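Local coordinates for protein cytochrome c2 (Blastochloris viridis, PDB 1CO6) that carries electrons through a covalently bound heme c, donating them to oxidised bacteriochlorophyll in the photophosphorylation pathway of purple photosynthetic bacteria, at residues A[15-20]-A[77-82]; A[33-38]-A[61-66]. All blocks are in the same frame, centred on the assembly; numbering follows the deposited sequence.

Contact 1. Residues A[15-20]-A[77-82]. With HEC (heme c), chain B.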
ATOM      1  N   VAL A  15      -5.508  10.114  -0.905  1.00 15.98           N
ATOM      2  CA  VAL A  15      -5.261  11.163  -1.894  1.00 17.51           C
ATOM      3  C   VAL A  15      -4.846  10.470  -3.196  1.00 17.14           C
ATOM      4  O   VAL A  15      -5.305  10.848  -4.293  1.00 18.48           O
ATOM      5  CB  VAL A  15      -4.184  12.123  -1.371  1.00 18.13           C
ATOM      6  CG1 VAL A  15      -3.756  13.151  -2.401  1.00 19.61           C
ATOM      7  CG2 VAL A  15      -4.588  12.771  -0.027  1.00 18.58           C
ATOM      8  N   CYS A  16      -4.028   9.430  -3.078  1.00 14.39           N
ATOM      9  CA  CYS A  16      -3.575   8.718  -4.302  1.00 13.23           C
ATOM     10  C   CYS A  16      -4.066   7.328  -4.481  1.00 13.91           C
ATOM     11  O   CYS A  16      -3.989   6.826  -5.630  1.00 14.54           O
ATOM     12  CB  CYS A  16      -2.030   8.760  -4.358  1.00 11.58           C
ATOM     13  SG  CYS A  16      -1.246  10.398  -4.181  1.00 12.13           S
ATOM     14  N   HIS A  17      -4.589   6.689  -3.462  1.00 11.56           N
ATOM     15  CA  HIS A  17      -5.021   5.287  -3.555  1.00 12.68           C
ATOM     16  C   HIS A  17      -6.446   5.086  -3.074  1.00 15.30           C
ATOM     17  O   HIS A  17      -6.927   5.793  -2.157  1.00 16.91           O
ATOM     18  CB  HIS A  17      -4.083   4.447  -2.619  1.00 10.86           C
ATOM     19  CG  HIS A  17      -2.660   4.294  -3.001  1.00 12.71           C
ATOM     20  ND1 HIS A  17      -2.259   3.408  -3.934  1.00 12.17           N
ATOM     21  CD2 HIS A  17      -1.537   4.803  -2.438  1.00  9.84           C
ATOM     22  CE1 HIS A  17      -0.935   3.481  -4.014  1.00 11.11           C
ATOM     23  NE2 HIS A  17      -0.400   4.318  -3.081  1.00 14.56           N
ATOM     24  N   SER A  18      -7.091   4.133  -3.699  1.00 15.20           N
ATOM     25  CA  SER A  18      -8.429   3.679  -3.331  1.00 16.95           C
ATOM     26  C   SER A  18      -8.313   2.287  -2.652  1.00 17.18           C
ATOM     27  O   SER A  18      -7.388   1.494  -2.904  1.00 16.62           O
ATOM     28  CB  SER A  18      -9.360   3.551  -4.551  1.00 18.28           C
ATOM     29  OG  SER A  18      -9.592   4.899  -4.941  1.00 22.05           O
ATOM     30  N   ILE A  19      -9.291   1.998  -1.829  1.00 17.27           N
ATOM     31  CA  ILE A  19      -9.481   0.746  -1.079  1.00 18.50           C
ATOM     32  C   ILE A  19     -10.983   0.559  -0.825  1.00 20.57           C
ATOM     33  O   ILE A  19     -11.772   1.555  -0.739  1.00 21.51           O
ATOM     34  CB  ILE A  19      -8.612   0.835   0.242  1.00 19.27           C
ATOM     35  CG1 ILE A  19      -8.218  -0.590   0.737  1.00 18.79           C
ATOM     36  CG2 ILE A  19      -9.340   1.692   1.335  1.00 17.25           C
ATOM     37  CD1 ILE A  19      -7.262  -0.617   1.980  1.00 20.85           C
ATOM     38  N   GLY A  20     -11.460  -0.661  -0.678  1.00 18.54           N
ATOM     39  CA  GLY A  20     -12.914  -0.836  -0.408  1.00 19.79           C
ATOM     40  C   GLY A  20     -13.609  -1.143  -1.726  1.00 21.03           C
ATOM     41  O   GLY A  20     -13.020  -1.210  -2.795  1.00 19.31           O
ATOM     42  N   THR A  77      11.082   5.028  -7.605  1.00 17.66           N
ATOM     43  CA  THR A  77       9.618   4.818  -7.603  1.00 16.45           C
ATOM     44  C   THR A  77       8.862   6.123  -7.862  1.00 15.58           C
ATOM     45  O   THR A  77       9.317   7.209  -7.437  1.00 17.04           O
ATOM     46  CB  THR A  77       9.132   4.141  -6.256  1.00 14.65           C
ATOM     47  OG1 THR A  77       7.710   3.949  -6.457  1.00 12.57           O
ATOM     48  CG2 THR A  77       9.339   4.935  -4.962  1.00 13.06           C
ATOM     49  N   LYS A  78       7.759   6.056  -8.514  1.00 13.17           N
ATOM     50  CA  LYS A  78       6.860   7.175  -8.797  1.00 14.79           C
ATOM     51  C   LYS A  78       6.114   7.635  -7.517  1.00 13.86           C
ATOM     52  O   LYS A  78       5.437   8.682  -7.507  1.00 14.04           O
ATOM     53  CB  LYS A  78       5.827   6.825  -9.858  1.00 13.78           C
ATOM     54  CG  LYS A  78       6.068   6.481 -11.281  1.00 20.29           C
ATOM     55  CD  LYS A  78       4.727   6.171 -11.994  1.00 23.79           C
ATOM     56  CE  LYS A  78       4.987   5.394 -13.274  1.00 26.79           C
ATOM     57  NZ  LYS A  78       3.933   5.412 -14.322  1.00 27.69           N
ATOM     58  N   MET A  79       6.186   6.875  -6.425  1.00 14.04           N
ATOM     59  CA  MET A  79       5.567   7.167  -5.141  1.00 13.33           C
ATOM     60  C   MET A  79       6.442   8.123  -4.371  1.00 12.12           C
ATOM     61  O   MET A  79       7.251   7.718  -3.508  1.00 13.62           O
ATOM     62  CB  MET A  79       5.179   5.902  -4.353  1.00 12.48           C
ATOM     63  CG  MET A  79       4.490   6.309  -3.044  1.00 10.74           C
ATOM     64  SD  MET A  79       3.742   4.814  -2.266  1.00 10.59           S
ATOM     65  CE  MET A  79       3.991   5.335  -0.559  1.00  9.69           C
ATOM     66  N   ILE A  80       6.280   9.437  -4.662  1.00 13.01           N
ATOM     67  CA  ILE A  80       7.080  10.496  -3.992  1.00 13.15           C
ATOM     68  C   ILE A  80       6.302  10.893  -2.740  1.00 14.79           C
ATOM     69  O   ILE A  80       5.352  11.668  -2.791  1.00 15.24           O
ATOM     70  CB  ILE A  80       7.471  11.667  -4.938  1.00 15.76           C
ATOM     71  CG1 ILE A  80       8.221  11.112  -6.211  1.00 16.93           C
ATOM     72  CG2 ILE A  80       8.319  12.729  -4.191  1.00 16.45           C
ATOM     73  CD1 ILE A  80       7.886  11.988  -7.490  1.00 20.29           C
ATOM     74  N   PHE A  81       6.738  10.284  -1.648  1.00 16.72           N
ATOM     75  CA  PHE A  81       6.059  10.379  -0.329  1.00 15.90           C
ATOM     76  C   PHE A  81       7.118  10.168   0.721  1.00 16.38           C
ATOM     77  O   PHE A  81       7.913   9.226   0.529  1.00 16.26           O
ATOM     78  CB  PHE A  81       4.960   9.301  -0.364  1.00 17.45           C
ATOM     79  CG  PHE A  81       4.236   9.034   0.919  1.00 18.45           C
ATOM     80  CD1 PHE A  81       3.259   9.961   1.329  1.00 19.35           C
ATOM     81  CD2 PHE A  81       4.527   7.944   1.736  1.00 18.06           C
ATOM     82  CE1 PHE A  81       2.576   9.767   2.529  1.00 19.91           C
ATOM     83  CE2 PHE A  81       3.835   7.745   2.939  1.00 19.82           C
ATOM     84  CZ  PHE A  81       2.858   8.675   3.326  1.00 18.89           C
ATOM     85  N   ALA A  82       7.154  10.983   1.737  1.00 17.97           N
ATOM     86  CA  ALA A  82       8.199  10.923   2.762  1.00 19.05           C
ATOM     87  C   ALA A  82       8.207   9.625   3.549  1.00 20.82           C
ATOM     88  O   ALA A  82       9.320   9.261   3.970  1.00 22.80           O
ATOM     89  CB  ALA A  82       8.115  12.091   3.698  1.00 19.91           C
TER
HETATM   90 FE   HEC B 108       1.488   4.646  -2.608  1.00 10.84          FE
HETATM   91  CHA HEC B 108       2.497   2.508  -4.975  1.00 11.47           C
HETATM   92  CHB HEC B 108       1.135   2.068  -0.377  1.00 12.47           C
HETATM   93  CHC HEC B 108       0.704   6.908  -0.095  1.00 12.38           C
HETATM   94  CHD HEC B 108       1.386   7.206  -4.932  1.00 12.95           C
HETATM   95  NA  HEC B 108       1.742   2.643  -2.672  1.00 13.11           N
HETATM   96  C1A HEC B 108       2.315   1.929  -3.720  1.00 13.13           C
HETATM   97  C2A HEC B 108       2.567   0.582  -3.290  1.00 13.31           C
HETATM   98  C3A HEC B 108       2.193   0.483  -2.007  1.00 13.78           C
HETATM   99  C4A HEC B 108       1.684   1.769  -1.581  1.00 13.24           C
HETATM  100  CMA HEC B 108       2.273  -0.747  -1.072  1.00 12.50           C
HETATM  101  CAA HEC B 108       3.084  -0.567  -4.212  1.00 13.48           C
HETATM  102  CBA HEC B 108       1.849  -1.136  -4.972  1.00 13.37           C
HETATM  103  CGA HEC B 108       2.068  -2.316  -5.885  1.00 13.84           C
HETATM  104  O1A HEC B 108       3.195  -2.781  -5.947  1.00 13.59           O
HETATM  105  O2A HEC B 108       1.038  -2.694  -6.498  1.00 15.09           O
HETATM  106  NB  HEC B 108       0.999   4.517  -0.676  1.00 12.78           N
HETATM  107  C1B HEC B 108       0.849   3.328   0.050  1.00 12.58           C
HETATM  108  C2B HEC B 108       0.446   3.672   1.392  1.00 13.96           C
HETATM  109  C3B HEC B 108       0.367   5.002   1.480  1.00 13.05           C
HETATM  110  C4B HEC B 108       0.679   5.556   0.197  1.00 13.69           C
HETATM  111  CMB HEC B 108       0.194   2.592   2.466  1.00 12.79           C
HETATM  112  CAB HEC B 108      -0.073   5.799   2.755  1.00 13.20           C
HETATM  113  CBB HEC B 108       0.885   5.814   3.792  1.00 13.78           C
HETATM  114  NC  HEC B 108       1.130   6.647  -2.539  1.00 13.07           N
HETATM  115  C1C HEC B 108       0.839   7.374  -1.407  1.00 13.26           C
HETATM  116  C2C HEC B 108       0.662   8.761  -1.798  1.00 14.37           C
HETATM  117  C3C HEC B 108       0.888   8.858  -3.114  1.00 14.49           C
HETATM  118  C4C HEC B 108       1.148   7.532  -3.611  1.00 13.29           C
HETATM  119  CMC HEC B 108       0.340   9.896  -0.803  1.00 13.51           C
HETATM  120  CAC HEC B 108       0.740  10.164  -3.997  1.00 13.78           C
HETATM  121  CBC HEC B 108       1.482  11.319  -3.695  1.00 13.67           C
HETATM  122  ND  HEC B 108       1.827   4.800  -4.584  1.00 13.39           N
HETATM  123  C1D HEC B 108       1.795   5.964  -5.355  1.00 12.37           C
HETATM  124  C2D HEC B 108       2.276   5.632  -6.699  1.00 13.42           C
HETATM  125  C3D HEC B 108       2.561   4.329  -6.718  1.00 12.88           C
HETATM  126  C4D HEC B 108       2.312   3.802  -5.405  1.00 11.54           C
HETATM  127  CMD HEC B 108       2.386   6.682  -7.835  1.00 11.46           C
HETATM  128  CAD HEC B 108       3.177   3.500  -7.877  1.00 12.45           C
HETATM  129  CBD HEC B 108       4.726   3.399  -7.695  1.00 12.22           C
HETATM  130  CGD HEC B 108       5.471   3.068  -8.975  1.00 12.80           C
HETATM  131  O1D HEC B 108       6.711   3.293  -8.833  1.00 13.86           O
HETATM  132  O2D HEC B 108       4.884   2.623  -9.991  1.00 14.03           O

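Contact 2. Residues A[33-38]-A[61-66]. With HEC (heme c), chain B.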
ATOM      1  N   GLY A  33      -6.568  -6.262  -1.369  1.00 13.31           N
ATOM      2  CA  GLY A  33      -5.756  -7.480  -1.437  1.00 13.20           C
ATOM      3  C   GLY A  33      -4.273  -7.201  -1.563  1.00 14.30           C
ATOM      4  O   GLY A  33      -3.565  -7.896  -2.310  1.00 12.88           O
ATOM      5  N   LEU A  34      -3.717  -6.230  -0.869  1.00 13.84           N
ATOM      6  CA  LEU A  34      -2.303  -5.935  -0.966  1.00 14.51           C
ATOM      7  C   LEU A  34      -1.365  -7.029  -0.436  1.00 15.44           C
ATOM      8  O   LEU A  34      -0.402  -7.403  -1.178  1.00 15.40           O
ATOM      9  CB  LEU A  34      -2.011  -4.555  -0.295  1.00 13.93           C
ATOM     10  CG  LEU A  34      -0.520  -4.262  -0.257  1.00 15.29           C
ATOM     11  CD1 LEU A  34       0.060  -3.833  -1.625  1.00 15.11           C
ATOM     12  CD2 LEU A  34      -0.292  -3.143   0.753  1.00 13.88           C
ATOM     13  N   PHE A  35      -1.567  -7.505   0.799  1.00 14.82           N
ATOM     14  CA  PHE A  35      -0.587  -8.479   1.357  1.00 14.94           C
ATOM     15  C   PHE A  35      -0.594  -9.808   0.620  1.00 16.16           C
ATOM     16  O   PHE A  35      -1.674 -10.372   0.475  1.00 14.89           O
ATOM     17  CB  PHE A  35      -0.760  -8.589   2.886  1.00 17.27           C
ATOM     18  CG  PHE A  35      -0.527  -7.228   3.526  1.00 18.04           C
ATOM     19  CD1 PHE A  35       0.758  -6.702   3.542  1.00 18.84           C
ATOM     20  CD2 PHE A  35      -1.604  -6.531   4.073  1.00 18.35           C
ATOM     21  CE1 PHE A  35       0.981  -5.443   4.096  1.00 20.46           C
ATOM     22  CE2 PHE A  35      -1.401  -5.245   4.642  1.00 19.45           C
ATOM     23  CZ  PHE A  35      -0.106  -4.728   4.628  1.00 19.58           C
ATOM     24  N   GLY A  36       0.598 -10.241   0.234  1.00 15.46           N
ATOM     25  CA  GLY A  36       0.790 -11.515  -0.483  1.00 15.75           C
ATOM     26  C   GLY A  36       0.960 -11.284  -1.953  1.00 15.83           C
ATOM     27  O   GLY A  36       1.485 -12.166  -2.663  1.00 16.48           O
ATOM     28  N   ARG A  37       0.520 -10.097  -2.412  1.00 17.09           N
ATOM     29  CA  ARG A  37       0.630  -9.825  -3.883  1.00 16.41           C
ATOM     30  C   ARG A  37       2.044  -9.401  -4.283  1.00 16.23           C
ATOM     31  O   ARG A  37       2.799  -8.835  -3.463  1.00 14.11           O
ATOM     32  CB  ARG A  37      -0.515  -8.911  -4.264  1.00 17.74           C
ATOM     33  CG  ARG A  37      -0.298  -7.422  -4.456  1.00 19.60           C
ATOM     34  CD  ARG A  37      -1.589  -6.858  -5.112  1.00 19.31           C
ATOM     35  NE  ARG A  37      -1.334  -5.430  -5.249  1.00 20.89           N
ATOM     36  CZ  ARG A  37      -2.142  -4.397  -4.938  1.00 20.69           C
ATOM     37  NH1 ARG A  37      -1.735  -3.118  -5.118  1.00 19.25           N
ATOM     38  NH2 ARG A  37      -3.365  -4.587  -4.431  1.00 19.42           N
ATOM     39  N   HIS A  38       2.427  -9.752  -5.510  1.00 16.34           N
ATOM     40  CA  HIS A  38       3.736  -9.394  -6.109  1.00 17.11           C
ATOM     41  C   HIS A  38       3.637  -7.944  -6.563  1.00 15.51           C
ATOM     42  O   HIS A  38       2.573  -7.469  -7.009  1.00 14.74           O
ATOM     43  CB  HIS A  38       4.110 -10.347  -7.287  1.00 19.46           C
ATOM     44  CG  HIS A  38       4.538 -11.681  -6.756  1.00 25.47           C
ATOM     45  ND1 HIS A  38       5.781 -12.231  -6.907  1.00 27.39           N
ATOM     46  CD2 HIS A  38       3.844 -12.571  -5.971  1.00 27.72           C
ATOM     47  CE1 HIS A  38       5.819 -13.405  -6.275  1.00 28.51           C
ATOM     48  NE2 HIS A  38       4.664 -13.633  -5.682  1.00 27.61           N
ATOM     49  N   GLU A  61       6.329  -7.519   6.768  1.00 20.14           N
ATOM     50  CA  GLU A  61       7.693  -7.022   7.109  1.00 21.32           C
ATOM     51  C   GLU A  61       8.249  -6.114   6.012  1.00 18.91           C
ATOM     52  O   GLU A  61       8.794  -5.024   6.294  1.00 17.67           O
ATOM     53  CB  GLU A  61       8.540  -8.242   7.379  1.00 25.55           C
ATOM     54  CG  GLU A  61      10.021  -8.368   7.537  1.00 33.89           C
ATOM     55  CD  GLU A  61      10.646  -9.713   7.243  1.00 37.85           C
ATOM     56  OE1 GLU A  61      11.489 -10.334   7.900  1.00 40.40           O
ATOM     57  OE2 GLU A  61      10.189 -10.196   6.163  1.00 40.80           O
ATOM     58  N   VAL A  62       8.095  -6.564   4.765  1.00 17.23           N
ATOM     59  CA  VAL A  62       8.532  -5.761   3.597  1.00 18.02           C
ATOM     60  C   VAL A  62       7.679  -4.473   3.512  1.00 16.31           C
ATOM     61  O   VAL A  62       8.295  -3.392   3.238  1.00 16.60           O
ATOM     62  CB  VAL A  62       8.509  -6.567   2.283  1.00 19.31           C
ATOM     63  CG1 VAL A  62       8.766  -5.637   1.083  1.00 20.12           C
ATOM     64  CG2 VAL A  62       9.462  -7.766   2.317  1.00 20.92           C
ATOM     65  N   PHE A  63       6.383  -4.554   3.775  1.00 15.40           N
ATOM     66  CA  PHE A  63       5.554  -3.312   3.727  1.00 15.11           C
ATOM     67  C   PHE A  63       6.070  -2.302   4.762  1.00 14.90           C
ATOM     68  O   PHE A  63       6.192  -1.095   4.559  1.00 15.57           O
ATOM     69  CB  PHE A  63       4.072  -3.618   3.927  1.00 17.12           C
ATOM     70  CG  PHE A  63       3.161  -2.428   4.077  1.00 15.55           C
ATOM     71  CD1 PHE A  63       2.679  -1.814   2.901  1.00 16.50           C
ATOM     72  CD2 PHE A  63       2.787  -1.925   5.303  1.00 16.45           C
ATOM     73  CE1 PHE A  63       1.796  -0.712   2.979  1.00 16.80           C
ATOM     74  CE2 PHE A  63       1.957  -0.787   5.418  1.00 16.74           C
ATOM     75  CZ  PHE A  63       1.450  -0.214   4.239  1.00 18.11           C
ATOM     76  N   ARG A  64       6.379  -2.842   5.913  1.00 16.23           N
ATOM     77  CA  ARG A  64       6.876  -2.080   7.074  1.00 18.53           C
ATOM     78  C   ARG A  64       8.128  -1.319   6.698  1.00 18.13           C
ATOM     79  O   ARG A  64       8.250  -0.107   7.013  1.00 19.38           O
ATOM     80  CB  ARG A  64       7.089  -3.039   8.255  1.00 21.30           C
ATOM     81  CG  ARG A  64       7.342  -2.374   9.581  1.00 25.31           C
ATOM     82  CD  ARG A  64       7.216  -3.278  10.742  1.00 28.57           C
ATOM     83  NE  ARG A  64       5.888  -3.614  11.204  1.00 30.31           N
ATOM     84  CZ  ARG A  64       5.119  -2.797  11.948  1.00 30.43           C
ATOM     85  NH1 ARG A  64       5.416  -1.548  12.340  1.00 31.46           N
ATOM     86  NH2 ARG A  64       3.986  -3.334  12.391  1.00 29.69           N
ATOM     87  N   GLU A  65       9.087  -2.018   6.094  1.00 18.56           N
ATOM     88  CA  GLU A  65      10.341  -1.348   5.698  1.00 18.78           C
ATOM     89  C   GLU A  65      10.114  -0.331   4.579  1.00 17.35           C
ATOM     90  O   GLU A  65      10.706   0.779   4.548  1.00 18.00           O
ATOM     91  CB  GLU A  65      11.480  -2.267   5.288  1.00 21.29           C
ATOM     92  CG  GLU A  65      11.193  -3.608   4.683  1.00 29.83           C
ATOM     93  CD  GLU A  65      12.228  -4.682   4.848  1.00 33.30           C
ATOM     94  OE1 GLU A  65      12.283  -5.734   4.232  1.00 35.84           O
ATOM     95  OE2 GLU A  65      13.066  -4.409   5.744  1.00 36.52           O
ATOM     96  N   TYR A  66       9.282  -0.669   3.611  1.00 15.21           N
ATOM     97  CA  TYR A  66       8.993   0.219   2.491  1.00 13.42           C
ATOM     98  C   TYR A  66       8.332   1.488   2.933  1.00 12.52           C
ATOM     99  O   TYR A  66       8.712   2.594   2.567  1.00 13.14           O
ATOM    100  CB  TYR A  66       8.071  -0.493   1.472  1.00 12.72           C
ATOM    101  CG  TYR A  66       7.486   0.341   0.372  1.00 13.75           C
ATOM    102  CD1 TYR A  66       6.151   0.768   0.422  1.00 14.22           C
ATOM    103  CD2 TYR A  66       8.285   0.718  -0.731  1.00 12.54           C
ATOM    104  CE1 TYR A  66       5.593   1.521  -0.609  1.00 14.33           C
ATOM    105  CE2 TYR A  66       7.727   1.474  -1.795  1.00 12.19           C
ATOM    106  CZ  TYR A  66       6.405   1.879  -1.693  1.00 15.20           C
ATOM    107  OH  TYR A  66       5.874   2.583  -2.720  1.00 16.41           O
TER
HETATM  108 FE   HEC B 108       1.488   4.646  -2.608  1.00 10.84          FE
HETATM  109  CHA HEC B 108       2.497   2.508  -4.975  1.00 11.47           C
HETATM  110  CHB HEC B 108       1.135   2.068  -0.377  1.00 12.47           C
HETATM  111  CHC HEC B 108       0.704   6.908  -0.095  1.00 12.38           C
HETATM  112  CHD HEC B 108       1.386   7.206  -4.932  1.00 12.95           C
HETATM  113  NA  HEC B 108       1.742   2.643  -2.672  1.00 13.11           N
HETATM  114  C1A HEC B 108       2.315   1.929  -3.720  1.00 13.13           C
HETATM  115  C2A HEC B 108       2.567   0.582  -3.290  1.00 13.31           C
HETATM  116  C3A HEC B 108       2.193   0.483  -2.007  1.00 13.78           C
HETATM  117  C4A HEC B 108       1.684   1.769  -1.581  1.00 13.24           C
HETATM  118  CMA HEC B 108       2.273  -0.747  -1.072  1.00 12.50           C
HETATM  119  CAA HEC B 108       3.084  -0.567  -4.212  1.00 13.48           C
HETATM  120  CBA HEC B 108       1.849  -1.136  -4.972  1.00 13.37           C
HETATM  121  CGA HEC B 108       2.068  -2.316  -5.885  1.00 13.84           C
HETATM  122  O1A HEC B 108       3.195  -2.781  -5.947  1.00 13.59           O
HETATM  123  O2A HEC B 108       1.038  -2.694  -6.498  1.00 15.09           O
HETATM  124  NB  HEC B 108       0.999   4.517  -0.676  1.00 12.78           N
HETATM  125  C1B HEC B 108       0.849   3.328   0.050  1.00 12.58           C
HETATM  126  C2B HEC B 108       0.446   3.672   1.392  1.00 13.96           C
HETATM  127  C3B HEC B 108       0.367   5.002   1.480  1.00 13.05           C
HETATM  128  C4B HEC B 108       0.679   5.556   0.197  1.00 13.69           C
HETATM  129  CMB HEC B 108       0.194   2.592   2.466  1.00 12.79           C
HETATM  130  CAB HEC B 108      -0.073   5.799   2.755  1.00 13.20           C
HETATM  131  CBB HEC B 108       0.885   5.814   3.792  1.00 13.78           C
HETATM  132  NC  HEC B 108       1.130   6.647  -2.539  1.00 13.07           N
HETATM  133  C1C HEC B 108       0.839   7.374  -1.407  1.00 13.26           C
HETATM  134  C2C HEC B 108       0.662   8.761  -1.798  1.00 14.37           C
HETATM  135  C3C HEC B 108       0.888   8.858  -3.114  1.00 14.49           C
HETATM  136  C4C HEC B 108       1.148   7.532  -3.611  1.00 13.29           C
HETATM  137  CMC HEC B 108       0.340   9.896  -0.803  1.00 13.51           C
HETATM  138  CAC HEC B 108       0.740  10.164  -3.997  1.00 13.78           C
HETATM  139  CBC HEC B 108       1.482  11.319  -3.695  1.00 13.67           C
HETATM  140  ND  HEC B 108       1.827   4.800  -4.584  1.00 13.39           N
HETATM  141  C1D HEC B 108       1.795   5.964  -5.355  1.00 12.37           C
HETATM  142  C2D HEC B 108       2.276   5.632  -6.699  1.00 13.42           C
HETATM  143  C3D HEC B 108       2.561   4.329  -6.718  1.00 12.88           C
HETATM  144  C4D HEC B 108       2.312   3.802  -5.405  1.00 11.54           C
HETATM  145  CMD HEC B 108       2.386   6.682  -7.835  1.00 11.46           C
HETATM  146  CAD HEC B 108       3.177   3.500  -7.877  1.00 12.45           C
HETATM  147  CBD HEC B 108       4.726   3.399  -7.695  1.00 12.22           C
HETATM  148  CGD HEC B 108       5.471   3.068  -8.975  1.00 12.80           C
HETATM  149  O1D HEC B 108       6.711   3.293  -8.833  1.00 13.86           O
HETATM  150  O2D HEC B 108       4.884   2.623  -9.991  1.00 14.03           O

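Contact 1. Residues A[15-20]-A[77-82]
Propionate oxygen O1D of the heme whose iron joins His17 to Met79 is gripped twice from the 77-82 side: the hydroxyl OG1 of Thr77 donates to O1D at 2.7 Å, and the backbone N of Lys78 donates to O1D at 3.0 Å. The same OG1 accepts from the backbone N of Met79, two residues on, which makes an ST turn; the hydroxyl is both donor and acceptor, and the chain is fixed just where it delivers the methionine. From one face of the porphyrin His17 NE2 reaches FE at 2.0 Å, from the other Met79 SD reaches FE at 2.3 Å, and NE2-FE-SD is close to straight at about 172°. This is the axial His/Met ligation of class I cytochromes c, with Cys13, Cys16 and His17 forming the CXXCH heme-attachment motif; Cys16 SG is bonded covalently to HEC CAC. The imidazole stands almost upright on the heme, its plane at about 85° to that of the four pyrrole nitrogens and passing between them, CE1 on the side of HEC CHA and CD2 on that of HEC CHC. At the far end of the ring, His17 ND1 is hydrogen-bonded to the carbonyl of Pro29, which fixes the rotation of the imidazole and probably increases its electron donation to iron. Met79 has CG anti to the backbone N (chi1 -178°), which brings CB and CG over the pyrrole D side and sets SD above the iron. Beyond it, a face of the tilted Phe81 ring is turned to meso carbon HEC CHC, and its CZ meets HEC CBB at 3.5 Å.

Contact 2. Residues A[33-38]-A[61-66]
The apolar wall of the heme pocket against methyls CMA and CMB forms where the loop 33-38 packs on helix 60-68 through a T-shaped aromatic pair, Phe35 against Phe63. The edge of Phe35 points at a face of Phe63: the planes stand at 82° with centroids 5.3 Å apart, and Phe35 CZ sits 4.0 Å above the Phe63 plane, offset toward the rim. In the plane of its own ring, Phe35 CE1 meets Phe63 CB at 3.6 Å. Phe63 leaves the helix with CG anti to the backbone N (chi1 172°), which sends the ring between loop and porphyrin, and its edge, at CZ, meets methyl HEC CMB at 3.5 Å. Leu34 divides its two methyls. CD2 touches Phe63 CD1 at 3.9 Å and covers a face of Phe35 near the rim, whereas CD1 meets HEC CMA at 3.8 Å and lies over a face of the Arg37 guanidinium. A type II turn from Leu34 to Arg37, closed by Arg37 N bonding to Leu34 O, sets these side chains close together. Arg37, its chain extended from CG to NE, gives NH1 to propionate HEC O2A at 3.1 Å, nearly straight and in the guanidinium plane; NH1 also bonds to the carbonyl of Val30. Between the two segments the attraction is thus wholly apolar and aromatic, while the propionate charge, next to an oily wall, is probably offset in part by Arg37.

In the fold
Both contacts are buried and both close on the same heme, their centres about 14 Å apart on opposite sides of the chain's centre. In sequence the pair 33-38 and 61-66 falls between the two segments of contact 1. The chemistry differs: contact 1 buries just 41 Å² between two loops, since the iron and porphyrin stand between them and do the joining, whereas contact 2 buries 120 Å² by direct packing of a loop on a helix. Contact 1 gives two hydrogen bonds to one propionate, contact 2 one to the other. They meet where Tyr66 OH packs 3.1 Å from Met79 SD, so helix 60-68 backs the axial methionine too.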